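Local coordinates for Lin2891 protein (Listeria innocua, PDB 3DB0), which is a putative pyridoxamine 5'-phosphate oxidase, a member of the FMN-binding split-barrel clan, and may act as a flavin-dependent oxidoreductase, at residues L78-L83 with E121-L126; G20-V25 with V64-G69; P53-V58 with S112-K117; I13-Q18 with F37-L42; L44-G49 with I116-E121. One frame throughout, in Å; residues are numbered along the deposited sequence. Where two conformers were deposited one is given.

Contact 1 of 5, residues L78-L83 with E121-L126; sequences LEINGL and EQIRIL
With CG of Glu79 anti to the backbone N (chi1 170°), the side chains of Glu79 and Arg124 run side by side in the same direction from neighbouring antiparallel strands. A bend at chi3 of Arg124 places NE; NH2 then meets Glu79 OE1 at 2.6 Å in a salt bridge, from the syn side but out of the carboxylate plane, and the acid oxygen is likewise tilted from the guanidinium plane. The fit is not flat: the two planes stand 70° apart and the N-H...O angle is 133°. Leu126 CD1 packs on CB of Glu79, while CD2 of the same leucine lies over one face of the guanidinium, toward its rim.

On the other face Leu78 CD2 wedges between Ile125 CG1 (3.6 Å) and Ile123 CG2 (3.9 Å). Where the chain turns its corner at Glu121, Asn81 O accepts from both Glu121 N (2.8 Å) and Gln122 N (3.1 Å), a classic beta bulge.

Ala32 of the second subunit packs on Glu79. The short, bent salt bridge thus pairs a buried carboxylate with an arginine, which would be expected to favour the ionised acid.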
# COMPACT_ATOMS: atom_id res chain seq x y z
N LEU B 78 4.56 -9.86 -12.05
CA LEU B 78 4.64 -9.44 -13.42
C LEU B 78 5.93 -8.76 -13.77
O LEU B 78 6.47 -7.94 -13.00
CB LEU B 78 3.50 -8.44 -13.74
CG LEU B 78 2.05 -8.91 -13.56
CD1 LEU B 78 1.06 -7.67 -13.72
CD2 LEU B 78 1.80 -10.06 -14.52
N GLU B 79 6.40 -9.12 -14.96
CA GLU B 79 7.48 -8.39 -15.61
C GLU B 79 6.86 -7.76 -16.86
O GLU B 79 6.35 -8.44 -17.75
CB GLU B 79 8.65 -9.31 -15.96
CG GLU B 79 9.60 -8.58 -16.82
CD GLU B 79 10.77 -9.40 -17.35
OE1 GLU B 79 11.02 -10.54 -16.92
OE2 GLU B 79 11.46 -8.86 -18.23
N ILE B 80 6.84 -6.44 -16.90
CA ILE B 80 6.24 -5.67 -17.98
C ILE B 80 7.28 -4.80 -18.73
O ILE B 80 7.92 -3.94 -18.14
CB ILE B 80 5.19 -4.70 -17.39
CG1 ILE B 80 4.10 -5.47 -16.65
CG2 ILE B 80 4.59 -3.80 -18.47
CD1 ILE B 80 3.11 -4.64 -15.89
N ASN B 81 7.45 -5.02 -20.03
CA ASN B 81 8.38 -4.21 -20.84
C ASN B 81 7.48 -3.40 -21.69
O ASN B 81 6.55 -3.94 -22.32
CB ASN B 81 9.31 -5.09 -21.67
CG ASN B 81 10.23 -5.95 -20.77
OD1 ASN B 81 10.01 -7.14 -20.62
ND2 ASN B 81 11.20 -5.33 -20.14
N GLY B 82 7.69 -2.09 -21.63
CA GLY B 82 6.80 -1.17 -22.30
C GLY B 82 7.43 0.13 -22.73
O GLY B 82 8.61 0.34 -22.58
N LEU B 83 6.59 0.95 -23.30
CA LEU B 83 6.96 2.22 -23.81
C LEU B 83 6.29 3.29 -22.99
O LEU B 83 5.04 3.34 -22.88
CB LEU B 83 6.57 2.30 -25.30
CG LEU B 83 7.41 1.48 -26.27
CD1 LEU B 83 6.84 1.57 -27.73
CD2 LEU B 83 8.87 1.99 -26.22
N GLU B 121 4.29 -3.74 -23.90
CA GLU B 121 4.56 -4.38 -25.19
C GLU B 121 4.63 -5.88 -24.97
O GLU B 121 4.25 -6.70 -25.82
CB GLU B 121 5.85 -3.82 -25.83
CG GLU B 121 5.74 -2.35 -26.19
CD GLU B 121 4.68 -2.10 -27.30
OE1 GLU B 121 4.38 -3.04 -28.07
OE2 GLU B 121 4.20 -0.96 -27.40
N GLN B 122 5.09 -6.22 -23.79
CA GLN B 122 5.22 -7.61 -23.35
C GLN B 122 4.95 -7.70 -21.87
O GLN B 122 5.48 -6.90 -21.10
CB GLN B 122 6.63 -8.06 -23.64
CG GLN B 122 6.86 -8.07 -25.15
CD GLN B 122 8.15 -7.38 -25.64
OE1 GLN B 122 8.91 -6.76 -24.86
NE2 GLN B 122 8.37 -7.45 -26.97
N ILE B 123 4.15 -8.69 -21.47
CA ILE B 123 3.90 -8.96 -20.05
C ILE B 123 4.07 -10.40 -19.77
O ILE B 123 3.42 -11.21 -20.40
CB ILE B 123 2.48 -8.59 -19.59
CG1 ILE B 123 2.10 -7.16 -20.03
CG2 ILE B 123 2.42 -8.74 -18.11
CD1 ILE B 123 0.76 -6.71 -19.58
N ARG B 124 4.99 -10.70 -18.84
CA ARG B 124 5.26 -12.06 -18.43
C ARG B 124 4.86 -12.22 -16.98
O ARG B 124 5.14 -11.33 -16.14
CB ARG B 124 6.73 -12.37 -18.52
CG ARG B 124 7.26 -12.47 -19.90
CD ARG B 124 8.47 -13.39 -19.86
NE ARG B 124 9.59 -12.73 -19.24
CZ ARG B 124 10.65 -13.37 -18.75
NH1 ARG B 124 10.70 -14.70 -18.79
NH2 ARG B 124 11.64 -12.66 -18.20
N ILE B 125 4.14 -13.31 -16.70
CA ILE B 125 3.83 -13.66 -15.32
C ILE B 125 4.91 -14.61 -14.94
O ILE B 125 5.07 -15.69 -15.54
CB ILE B 125 2.47 -14.35 -15.08
CG1 ILE B 125 1.29 -13.51 -15.50
CG2 ILE B 125 2.22 -14.56 -13.57
CD1 ILE B 125 -0.06 -14.29 -15.28
N LEU B 126 5.62 -14.22 -13.91
CA LEU B 126 6.70 -14.99 -13.37
C LEU B 126 6.32 -15.60 -12.03
O LEU B 126 5.44 -15.07 -11.33
CB LEU B 126 7.92 -14.08 -13.24
CG LEU B 126 8.46 -13.46 -14.53
CD1 LEU B 126 9.65 -12.54 -14.21
CD2 LEU B 126 8.84 -14.53 -15.55

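Contact 2 of 5, residues G20-V25 with V64-G69; sequences GVLTSV and VCVLIG
Leu22 CD1 reaches across to strand 64-68 and touches two valines at once, Val64 CB at 3.7 Å and Val66 CG2 at 3.8 Å. CG of Leu22 stands anti to the backbone N (chi1 179°), and both valines are crossed at a slant. Val66 CG1 turns the other way, against Val21 O. On the opposite face Val21 and Leu67 meet only at their CB atoms, 4.3 Å apart, and Thr23 lies across from Cys65.

A water sits beside this second face. It donates to Val21 O at 3.0 Å and to Cys65 O at 2.8 Å, and shares a hydrogen bond with Thr23 OG1 at 2.7 Å. Both carbonyls already accept backbone N-H groups, Val21 O from Leu67 N and Cys65 O from Thr23 N, so each is gripped twice.

Those backbone bonds fix the register: Val21 with Leu67 and Thr23 with Cys65 are antiparallel hydrogen-bonded pairs, and Leu22 with Val66 is the non-hydrogen-bonded pair between them.

Farther out, Ile118 packs against Leu22, Val64 and Val66 from within. Thr23, Cys65 and Leu67 face the second subunit, where Thr23, Ala32 and Tyr34 of that chain pack on them. Joining the first and fourth strands in chain order, the pairing closes the six-stranded antiparallel barrel, as in the FMN-binding split-barrel fold.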
# COMPACT_ATOMS: atom_id res chain seq x y z
N GLY B 20 5.46 -0.76 -7.42
CA GLY B 20 6.27 -1.59 -8.26
C GLY B 20 7.61 -0.94 -8.43
O GLY B 20 7.87 0.14 -7.88
N VAL B 21 8.45 -1.61 -9.20
CA VAL B 21 9.79 -1.11 -9.52
C VAL B 21 9.80 -0.65 -10.98
O VAL B 21 9.47 -1.40 -11.88
CB VAL B 21 10.88 -2.25 -9.30
CG1 VAL B 21 12.27 -1.79 -9.66
CG2 VAL B 21 10.87 -2.78 -7.85
N LEU B 22 10.14 0.62 -11.22
CA LEU B 22 10.31 1.08 -12.58
C LEU B 22 11.80 1.07 -12.89
O LEU B 22 12.58 1.62 -12.12
CB LEU B 22 9.88 2.55 -12.74
CG LEU B 22 10.11 3.01 -14.19
CD1 LEU B 22 9.03 2.44 -15.17
CD2 LEU B 22 10.12 4.47 -14.22
N THR B 23 12.19 0.46 -14.00
CA THR B 23 13.58 0.52 -14.43
C THR B 23 13.58 1.28 -15.73
O THR B 23 12.88 0.93 -16.67
CB THR B 23 14.20 -0.88 -14.60
OG1 THR B 23 14.11 -1.58 -13.35
CG2 THR B 23 15.69 -0.77 -15.06
N SER B 24 14.31 2.39 -15.72
CA SER B 24 14.51 3.28 -16.87
C SER B 24 16.02 3.33 -17.16
O SER B 24 16.84 2.74 -16.43
CB SER B 24 13.89 4.65 -16.63
OG SER B 24 14.26 5.16 -15.35
N VAL B 25 16.36 4.01 -18.25
CA VAL B 25 17.71 4.03 -18.75
C VAL B 25 18.16 5.45 -18.94
O VAL B 25 17.41 6.30 -19.45
CB VAL B 25 17.77 3.31 -20.14
CG1 VAL B 25 19.16 3.45 -20.81
CG2 VAL B 25 17.30 1.88 -20.04
N VAL B 64 11.04 1.08 -20.88
CA VAL B 64 10.99 0.83 -19.44
C VAL B 64 10.62 -0.60 -19.16
O VAL B 64 10.02 -1.28 -19.99
CB VAL B 64 10.06 1.79 -18.70
CG1 VAL B 64 10.54 3.27 -18.89
CG2 VAL B 64 8.59 1.65 -19.18
N CYS B 65 11.07 -1.08 -18.00
CA CYS B 65 10.70 -2.37 -17.53
C CYS B 65 10.06 -2.19 -16.13
O CYS B 65 10.68 -1.58 -15.26
CB CYS B 65 11.95 -3.25 -17.42
SG CYS B 65 11.54 -4.95 -16.80
N VAL B 66 8.86 -2.73 -15.92
CA VAL B 66 8.20 -2.69 -14.58
C VAL B 66 8.06 -4.09 -13.96
O VAL B 66 7.69 -5.04 -14.64
CB VAL B 66 6.81 -2.04 -14.64
CG1 VAL B 66 6.15 -1.96 -13.23
CG2 VAL B 66 6.92 -0.66 -15.25
N LEU B 67 8.43 -4.20 -12.70
CA LEU B 67 8.23 -5.38 -11.91
C LEU B 67 7.21 -4.97 -10.86
O LEU B 67 7.37 -3.95 -10.17
CB LEU B 67 9.50 -5.87 -11.21
CG LEU B 67 10.65 -6.40 -12.08
CD1 LEU B 67 11.77 -6.90 -11.18
CD2 LEU B 67 10.11 -7.52 -12.86
N ILE B 68 6.17 -5.78 -10.78
CA ILE B 68 5.08 -5.52 -9.87
C ILE B 68 4.42 -6.79 -9.43
O ILE B 68 4.20 -7.71 -10.21
CB ILE B 68 4.03 -4.47 -10.46
CG1 ILE B 68 2.87 -4.16 -9.46
CG2 ILE B 68 3.41 -4.94 -11.78
CD1 ILE B 68 2.29 -2.79 -9.66
N GLY B 69 4.16 -6.87 -8.12
CA GLY B 69 3.40 -7.97 -7.56
C GLY B 69 4.14 -8.93 -6.65
O GLY B 69 3.53 -9.80 -6.06
O HOH W 1 11.79 -2.85 -13.07

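Contact 3 of 5, residues P53-V58 with S112-K117; sequences PKTEEV and SFVVIK
Thr55 OG1 is gripped from beyond the two segments by Ser48 OG and Gly49 O, both hydrogen-bonded to it, and in the conformer given for Val114 it also rests 3.9 Å from Val114 CG2 of the facing strand. This is helix-on-barrel packing: helix 53-60 lies against the end of the six-stranded antiparallel barrel, with residues 53-58 and strand 113-117 running at 47° to each other and their axes 10.0 Å apart at closest approach. No hydrogen bond joins the two segments directly.

Methyl groups of the strand meet the threonine hydroxyl, a lysine methylene and a valine methyl. The touch of Val114 on the threonine, the two side chains slanting across each other, is the less certain one, because this valine was modelled in two conformers.

Ile116 is the central residue on the strand. Its CD1 lies 4.2 Å from Lys54 CG and 4.4 Å from Thr55 OG1, while its other branch faces the next turn of the helix. Ala84 and Leu86 of strand 77-86 line the same apolar layer.

Lys54 only lends its aliphatic part here, since its chain runs on extended and NZ bonds to Asp103 O of the third subunit. Glu57, on another side of the helix, makes a salt bridge to Arg33 and a hydrogen bond to Ser24 OG. One turn on from Lys54, Val58 CG2 closes loosely on Ile116 CG2 at 4.4 Å.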
# COMPACT_ATOMS: atom_id res chain seq x y z
N PRO B 53 14.46 13.46 -12.50
CA PRO B 53 15.28 12.64 -13.36
C PRO B 53 14.47 11.54 -14.09
O PRO B 53 14.71 11.34 -15.26
CB PRO B 53 16.30 12.02 -12.41
CG PRO B 53 16.46 13.05 -11.32
CD PRO B 53 15.14 13.77 -11.22
N LYS B 54 13.54 10.86 -13.44
CA LYS B 54 12.82 9.78 -14.12
C LYS B 54 11.99 10.30 -15.28
O LYS B 54 11.85 9.65 -16.29
CB LYS B 54 11.97 8.93 -13.19
CG LYS B 54 10.81 9.65 -12.54
CD LYS B 54 10.03 8.70 -11.64
CE LYS B 54 8.89 9.44 -10.98
NZ LYS B 54 8.43 8.81 -9.71
N THR B 55 11.50 11.53 -15.16
CA THR B 55 10.77 12.15 -16.24
C THR B 55 11.66 12.44 -17.44
O THR B 55 11.27 12.20 -18.57
CB THR B 55 10.16 13.50 -15.80
OG1 THR B 55 9.27 13.25 -14.72
CG2 THR B 55 9.45 14.18 -16.99
N GLU B 56 12.85 12.98 -17.19
CA GLU B 56 13.80 13.24 -18.27
C GLU B 56 14.33 11.95 -18.89
O GLU B 56 14.62 11.89 -20.10
CB GLU B 56 14.96 14.15 -17.81
CG GLU B 56 15.92 14.56 -18.95
CD GLU B 56 15.24 15.38 -20.05
OE1 GLU B 56 14.17 15.95 -19.79
OE2 GLU B 56 15.80 15.44 -21.16
N GLU B 57 14.49 10.92 -18.07
CA GLU B 57 14.94 9.65 -18.59
C GLU B 57 13.97 9.13 -19.66
O GLU B 57 14.38 8.73 -20.76
CB GLU B 57 15.13 8.64 -17.47
CG GLU B 57 16.37 8.92 -16.67
CD GLU B 57 16.33 8.31 -15.28
OE1 GLU B 57 15.54 7.39 -15.10
OE2 GLU B 57 17.05 8.76 -14.36
N VAL B 58 12.69 9.13 -19.30
CA VAL B 58 11.58 8.69 -20.18
C VAL B 58 11.47 9.51 -21.48
O VAL B 58 11.19 8.96 -22.54
CB VAL B 58 10.25 8.69 -19.37
CG1 VAL B 58 9.06 8.71 -20.26
CG2 VAL B 58 10.25 7.45 -18.43
N SER B 112 3.87 21.46 -11.61
CA SER B 112 5.01 20.64 -11.92
C SER B 112 4.60 19.17 -12.03
O SER B 112 5.38 18.36 -12.40
CB SER B 112 6.10 20.82 -10.89
OG SER B 112 5.75 20.16 -9.69
N PHE B 113 3.33 18.87 -11.75
CA PHE B 113 2.80 17.51 -11.78
C PHE B 113 2.69 16.96 -13.22
O PHE B 113 2.23 17.61 -14.15
CB PHE B 113 1.47 17.40 -11.06
CG PHE B 113 0.96 15.97 -10.94
CD1 PHE B 113 1.52 15.12 -10.03
CD2 PHE B 113 -0.09 15.52 -11.70
CE1 PHE B 113 1.05 13.82 -9.89
CE2 PHE B 113 -0.58 14.26 -11.56
CZ PHE B 113 -0.02 13.39 -10.65
N VAL B 114 3.16 15.74 -13.38
CA VAL B 114 3.09 15.08 -14.67
C VAL B 114 2.78 13.63 -14.41
O VAL B 114 2.89 13.14 -13.28
CB VAL B 114 4.40 15.21 -15.46
CG1 VAL B 114 4.71 16.67 -15.72
CG2 VAL B 114 5.54 14.49 -14.74
N VAL B 115 2.35 12.97 -15.47
CA VAL B 115 2.00 11.58 -15.41
C VAL B 115 2.75 10.82 -16.50
O VAL B 115 2.77 11.25 -17.67
CB VAL B 115 0.47 11.37 -15.52
CG1 VAL B 115 0.08 9.83 -15.67
CG2 VAL B 115 -0.29 12.06 -14.32
N ILE B 116 3.44 9.77 -16.07
CA ILE B 116 4.09 8.82 -16.95
C ILE B 116 3.13 7.69 -17.26
O ILE B 116 2.65 6.94 -16.38
CB ILE B 116 5.41 8.27 -16.38
CG1 ILE B 116 6.34 9.46 -16.10
CG2 ILE B 116 6.03 7.26 -17.39
CD1 ILE B 116 7.57 9.18 -15.22
N LYS B 117 2.83 7.60 -18.55
CA LYS B 117 1.94 6.58 -19.09
C LYS B 117 2.81 5.48 -19.59
O LYS B 117 3.81 5.73 -20.26
CB LYS B 117 1.12 7.13 -20.26
CG LYS B 117 0.20 6.09 -20.94
CD LYS B 117 -0.37 6.62 -22.30
CE LYS B 117 -1.47 5.74 -22.75
NZ LYS B 117 -2.08 6.16 -24.05

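Contact 4 of 5, residues I13-Q18 with F37-L42; sequences ILEQHQ and FLHDGL
Leu14 lays its CB squarely over one face of the His39 imidazole, 4.0 Å from the ring centroid and only 4° off the normal, a CH-pi contact. The histidine puts CG between its backbone N and carbonyl carbon (chi1 69°), and its ring rotation is held by a bond in the ring plane: ND1 donates to a lone pair of Gly41 O at 2.9 Å. Glu15 crosses the same ring at a slant, with CG 4.1 Å from NE2 of His39. Beyond the ring, Leu14 CD1 extends to Gly41 O and, more loosely, to Leu42 CD2.

Helix 6-16 thus rests on the end of barrel strand 29-40 and the turn leading into strand 43-49, and Leu14 also meets Leu44 and Ile68 of the barrel wall.

Farther along the segment, the end of the His17 side chain leads away from residues 37-42. Its ND1 donates in the ring plane to Ile13 O at 2.7 Å, while NE2 bonds to Asp71, so both ring nitrogens are engaged.

Past it, Phe37 N donates to Gln18 O at 2.7 Å, coming in 33° out of the carbonyl plane. A water lies 2.9 Å from both His17 O and Phe37 O, placed to donate to either, though other acceptors compete for its protons. The extended Gln18 side chain crosses Leu38 obliquely, its NE2 3.8 Å from Leu38 CD2.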
# COMPACT_ATOMS: atom_id res chain seq x y z
N ILE B 13 -3.28 -9.21 -10.45
CA ILE B 13 -2.04 -8.81 -9.80
C ILE B 13 -1.97 -7.25 -9.76
O ILE B 13 -1.59 -6.65 -8.74
CB ILE B 13 -0.83 -9.40 -10.51
CG1 ILE B 13 -0.76 -10.93 -10.39
CG2 ILE B 13 0.44 -8.79 -9.93
CD1 ILE B 13 0.35 -11.58 -11.22
N LEU B 14 -2.39 -6.61 -10.86
CA LEU B 14 -2.42 -5.14 -10.93
C LEU B 14 -3.46 -4.57 -9.96
O LEU B 14 -3.26 -3.50 -9.42
CB LEU B 14 -2.74 -4.62 -12.35
CG LEU B 14 -1.69 -4.89 -13.43
CD1 LEU B 14 -2.12 -4.43 -14.82
CD2 LEU B 14 -0.31 -4.25 -12.99
N GLU B 15 -4.56 -5.28 -9.74
CA GLU B 15 -5.59 -4.73 -8.88
C GLU B 15 -5.17 -4.74 -7.43
O GLU B 15 -5.57 -3.87 -6.65
CB GLU B 15 -6.92 -5.48 -9.08
CG GLU B 15 -7.43 -5.41 -10.51
CD GLU B 15 -8.60 -6.29 -10.78
OE1 GLU B 15 -8.82 -7.23 -9.99
OE2 GLU B 15 -9.28 -6.07 -11.81
N GLN B 16 -4.30 -5.69 -7.11
CA GLN B 16 -3.86 -5.89 -5.75
C GLN B 16 -2.57 -5.24 -5.40
O GLN B 16 -2.15 -5.30 -4.26
CB GLN B 16 -3.81 -7.38 -5.49
CG GLN B 16 -5.18 -8.00 -5.70
CD GLN B 16 -5.11 -9.44 -6.15
OE1 GLN B 16 -4.07 -10.09 -6.02
NE2 GLN B 16 -6.21 -9.95 -6.72
N HIS B 17 -1.92 -4.59 -6.37
CA HIS B 17 -0.63 -3.93 -6.09
C HIS B 17 -0.53 -2.56 -6.76
O HIS B 17 -0.79 -2.40 -7.93
CB HIS B 17 0.56 -4.78 -6.58
CG HIS B 17 0.59 -6.14 -5.98
ND1 HIS B 17 -0.16 -7.19 -6.48
CD2 HIS B 17 1.23 -6.62 -4.90
CE1 HIS B 17 0.04 -8.26 -5.73
NE2 HIS B 17 0.87 -7.94 -4.76
N GLN B 18 -0.11 -1.59 -5.97
CA GLN B 18 0.05 -0.25 -6.45
C GLN B 18 1.51 0.20 -6.34
O GLN B 18 1.83 1.31 -6.72
CB GLN B 18 -0.81 0.71 -5.67
CG GLN B 18 -2.26 0.76 -6.14
CD GLN B 18 -3.04 1.91 -5.48
OE1 GLN B 18 -2.58 2.52 -4.52
NE2 GLN B 18 -4.22 2.20 -6.01
N PHE B 37 1.99 2.90 -8.94
CA PHE B 37 1.37 2.65 -10.22
C PHE B 37 -0.14 2.53 -10.11
O PHE B 37 -0.64 1.71 -9.34
CB PHE B 37 1.89 1.36 -10.83
CG PHE B 37 3.35 1.42 -11.22
CD1 PHE B 37 3.74 1.92 -12.47
CD2 PHE B 37 4.33 1.09 -10.32
CE1 PHE B 37 5.08 2.00 -12.82
CE2 PHE B 37 5.67 1.20 -10.67
CZ PHE B 37 6.04 1.66 -11.91
N LEU B 38 -0.85 3.33 -10.90
CA LEU B 38 -2.29 3.16 -11.13
C LEU B 38 -2.40 2.42 -12.47
O LEU B 38 -1.45 2.39 -13.27
CB LEU B 38 -3.01 4.53 -11.21
CG LEU B 38 -2.78 5.37 -9.94
CD1 LEU B 38 -3.61 6.63 -9.83
CD2 LEU B 38 -3.13 4.53 -8.77
N HIS B 39 -3.54 1.80 -12.75
CA HIS B 39 -3.73 1.20 -14.06
C HIS B 39 -5.16 1.38 -14.51
O HIS B 39 -6.07 1.62 -13.75
CB HIS B 39 -3.41 -0.29 -14.02
CG HIS B 39 -4.41 -1.06 -13.25
ND1 HIS B 39 -5.39 -1.82 -13.85
CD2 HIS B 39 -4.69 -1.06 -11.92
CE1 HIS B 39 -6.19 -2.30 -12.92
NE2 HIS B 39 -5.79 -1.86 -11.74
N ASP B 40 -5.29 1.32 -15.80
CA ASP B 40 -6.52 1.38 -16.52
C ASP B 40 -6.38 0.24 -17.49
O ASP B 40 -5.72 0.33 -18.55
CB ASP B 40 -6.65 2.68 -17.30
CG ASP B 40 -7.91 2.67 -18.19
OD1 ASP B 40 -8.88 2.05 -17.77
OD2 ASP B 40 -7.91 3.24 -19.29
N GLY B 41 -6.97 -0.88 -17.14
CA GLY B 41 -6.76 -2.04 -17.98
C GLY B 41 -5.30 -2.38 -17.81
O GLY B 41 -4.76 -2.28 -16.69
N LEU B 42 -4.65 -2.74 -18.90
CA LEU B 42 -3.23 -3.10 -18.85
C LEU B 42 -2.31 -1.87 -19.04
O LEU B 42 -1.07 -2.00 -19.02
CB LEU B 42 -2.88 -4.20 -19.84
CG LEU B 42 -3.65 -5.53 -19.75
CD1 LEU B 42 -2.98 -6.49 -20.69
CD2 LEU B 42 -3.70 -6.09 -18.34
O HOH W 2 -1.96 -0.78 -10.01

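Contact 5 of 5, residues L44-G49 with I116-E121; sequences LYTPSG and IKIVPE
Two adjoining strands of the closed antiparallel barrel, 43-49 and 113-126, pair here near the centre of the chain. Leu44 with Ile118 and Thr46 with Ile116 are hydrogen-bonded pairs, and the shortest of the four bonds is Ile118 N to Leu44 O, 2.7 Å. Between them, Tyr45 and Lys117 form the non-hydrogen-bonded pair. Their side chains lie alongside each other and point the same way: the lysine CG sits 3.7 Å from Tyr45 CE1.

On the other face OG1 of Thr46 is anti to the backbone N (chi1 -171°) and bonds to Thr36 O; CG2, between backbone N and carbonyl carbon, lies 3.7 Å from Ile116 CB. Ser48 CB touches Ile116 CD1 at 3.7 Å, while its OG is tied to Thr55.

Strand 29-40 flanks one side, with Phe37 packing on Leu44 and Ile118. Strand 77-86 flanks the other, and Ser48 and Gly49 meet the start of helix 53-60.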
# COMPACT_ATOMS: atom_id res chain seq x y z
N LEU B 44 -0.47 1.33 -17.58
CA LEU B 44 0.00 1.81 -16.29
C LEU B 44 0.29 3.32 -16.33
O LEU B 44 0.58 3.92 -17.39
CB LEU B 44 1.26 1.08 -15.87
CG LEU B 44 1.24 -0.43 -15.62
CD1 LEU B 44 2.58 -0.83 -15.03
CD2 LEU B 44 0.18 -0.91 -14.71
N TYR B 45 0.11 3.94 -15.17
CA TYR B 45 0.32 5.38 -14.99
C TYR B 45 1.08 5.54 -13.69
O TYR B 45 0.84 4.84 -12.70
CB TYR B 45 -0.99 6.17 -14.92
CG TYR B 45 -1.84 6.14 -16.19
CD1 TYR B 45 -1.54 6.95 -17.28
CD2 TYR B 45 -2.96 5.36 -16.26
CE1 TYR B 45 -2.32 6.94 -18.43
CE2 TYR B 45 -3.76 5.34 -17.40
CZ TYR B 45 -3.42 6.13 -18.48
OH TYR B 45 -4.17 6.07 -19.61
N THR B 46 2.11 6.36 -13.72
CA THR B 46 2.81 6.65 -12.50
C THR B 46 3.09 8.19 -12.45
O THR B 46 3.51 8.80 -13.48
CB THR B 46 4.09 5.76 -12.37
OG1 THR B 46 4.65 5.92 -11.08
CG2 THR B 46 5.13 6.13 -13.41
N PRO B 47 2.89 8.80 -11.27
CA PRO B 47 3.12 10.23 -11.06
C PRO B 47 4.55 10.64 -11.09
O PRO B 47 5.45 9.87 -10.77
CB PRO B 47 2.48 10.52 -9.68
CG PRO B 47 2.35 9.21 -9.03
CD PRO B 47 2.46 8.12 -10.04
N SER B 48 4.78 11.87 -11.53
CA SER B 48 6.15 12.38 -11.54
C SER B 48 6.14 13.91 -11.55
O SER B 48 5.07 14.52 -11.52
CB SER B 48 6.90 11.80 -12.72
OG SER B 48 8.28 12.11 -12.65
N GLY B 49 7.31 14.53 -11.52
CA GLY B 49 7.45 15.97 -11.60
C GLY B 49 8.16 16.29 -12.89
O GLY B 49 8.96 15.50 -13.37
N ILE B 116 3.44 9.77 -16.07
CA ILE B 116 4.09 8.82 -16.95
C ILE B 116 3.13 7.69 -17.26
O ILE B 116 2.65 6.94 -16.38
CB ILE B 116 5.41 8.27 -16.38
CG1 ILE B 116 6.34 9.46 -16.10
CG2 ILE B 116 6.03 7.26 -17.39
CD1 ILE B 116 7.57 9.18 -15.22
N LYS B 117 2.83 7.60 -18.55
CA LYS B 117 1.94 6.58 -19.09
C LYS B 117 2.81 5.48 -19.59
O LYS B 117 3.81 5.73 -20.26
CB LYS B 117 1.12 7.13 -20.26
CG LYS B 117 0.20 6.09 -20.94
CD LYS B 117 -0.37 6.62 -22.30
CE LYS B 117 -1.47 5.74 -22.75
NZ LYS B 117 -2.08 6.16 -24.05
N ILE B 118 2.47 4.25 -19.24
CA ILE B 118 3.24 3.11 -19.74
C ILE B 118 2.34 2.16 -20.49
O ILE B 118 1.43 1.53 -19.91
CB ILE B 118 4.00 2.37 -18.61
CG1 ILE B 118 4.97 3.33 -17.91
CG2 ILE B 118 4.70 1.12 -19.16
CD1 ILE B 118 5.33 2.94 -16.54
N VAL B 119 2.66 2.01 -21.78
CA VAL B 119 1.97 1.09 -22.68
C VAL B 119 2.74 -0.22 -22.77
O VAL B 119 3.86 -0.28 -23.26
CB VAL B 119 1.70 1.74 -24.11
CG1 VAL B 119 1.08 0.72 -25.10
CG2 VAL B 119 0.80 2.93 -23.97
N PRO B 120 2.17 -1.31 -22.27
CA PRO B 120 2.92 -2.56 -22.29
C PRO B 120 3.11 -3.17 -23.65
O PRO B 120 2.20 -3.15 -24.45
CB PRO B 120 2.01 -3.50 -21.49
CG PRO B 120 1.14 -2.59 -20.68
CD PRO B 120 0.87 -1.48 -21.61
N GLU B 121 4.29 -3.74 -23.90
CA GLU B 121 4.56 -4.38 -25.19
C GLU B 121 4.63 -5.88 -24.97
O GLU B 121 4.25 -6.70 -25.82
CB GLU B 121 5.85 -3.82 -25.83
CG GLU B 121 5.74 -2.35 -26.19
CD GLU B 121 4.68 -2.10 -27.30
OE1 GLU B 121 4.38 -3.04 -28.07
OE2 GLU B 121 4.20 -0.96 -27.40

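Overall arrangement
From the N terminus, contact 4 closes the first loop: helix 6-16 is brought onto the far end of the hairpin formed by strands 19-26 and 29-40. Contact 2 starts inside that loop and crosses it, joining strand 19-26 to strand 63-68. Contacts 3 and 5 open within the span of contact 2 and close on overlapping parts of strand 113-126, sharing Ile116 and Lys117; both cross contact 2. Contact 1 opens after contact 2 has closed, crosses contacts 3 and 5, and pairs strand 77-86 with the C-terminal half of strand 113-126. Contacts 1, 2 and 5 build the barrel wall; contacts 3 and 4 attach helices on opposite sides of the chain's centre.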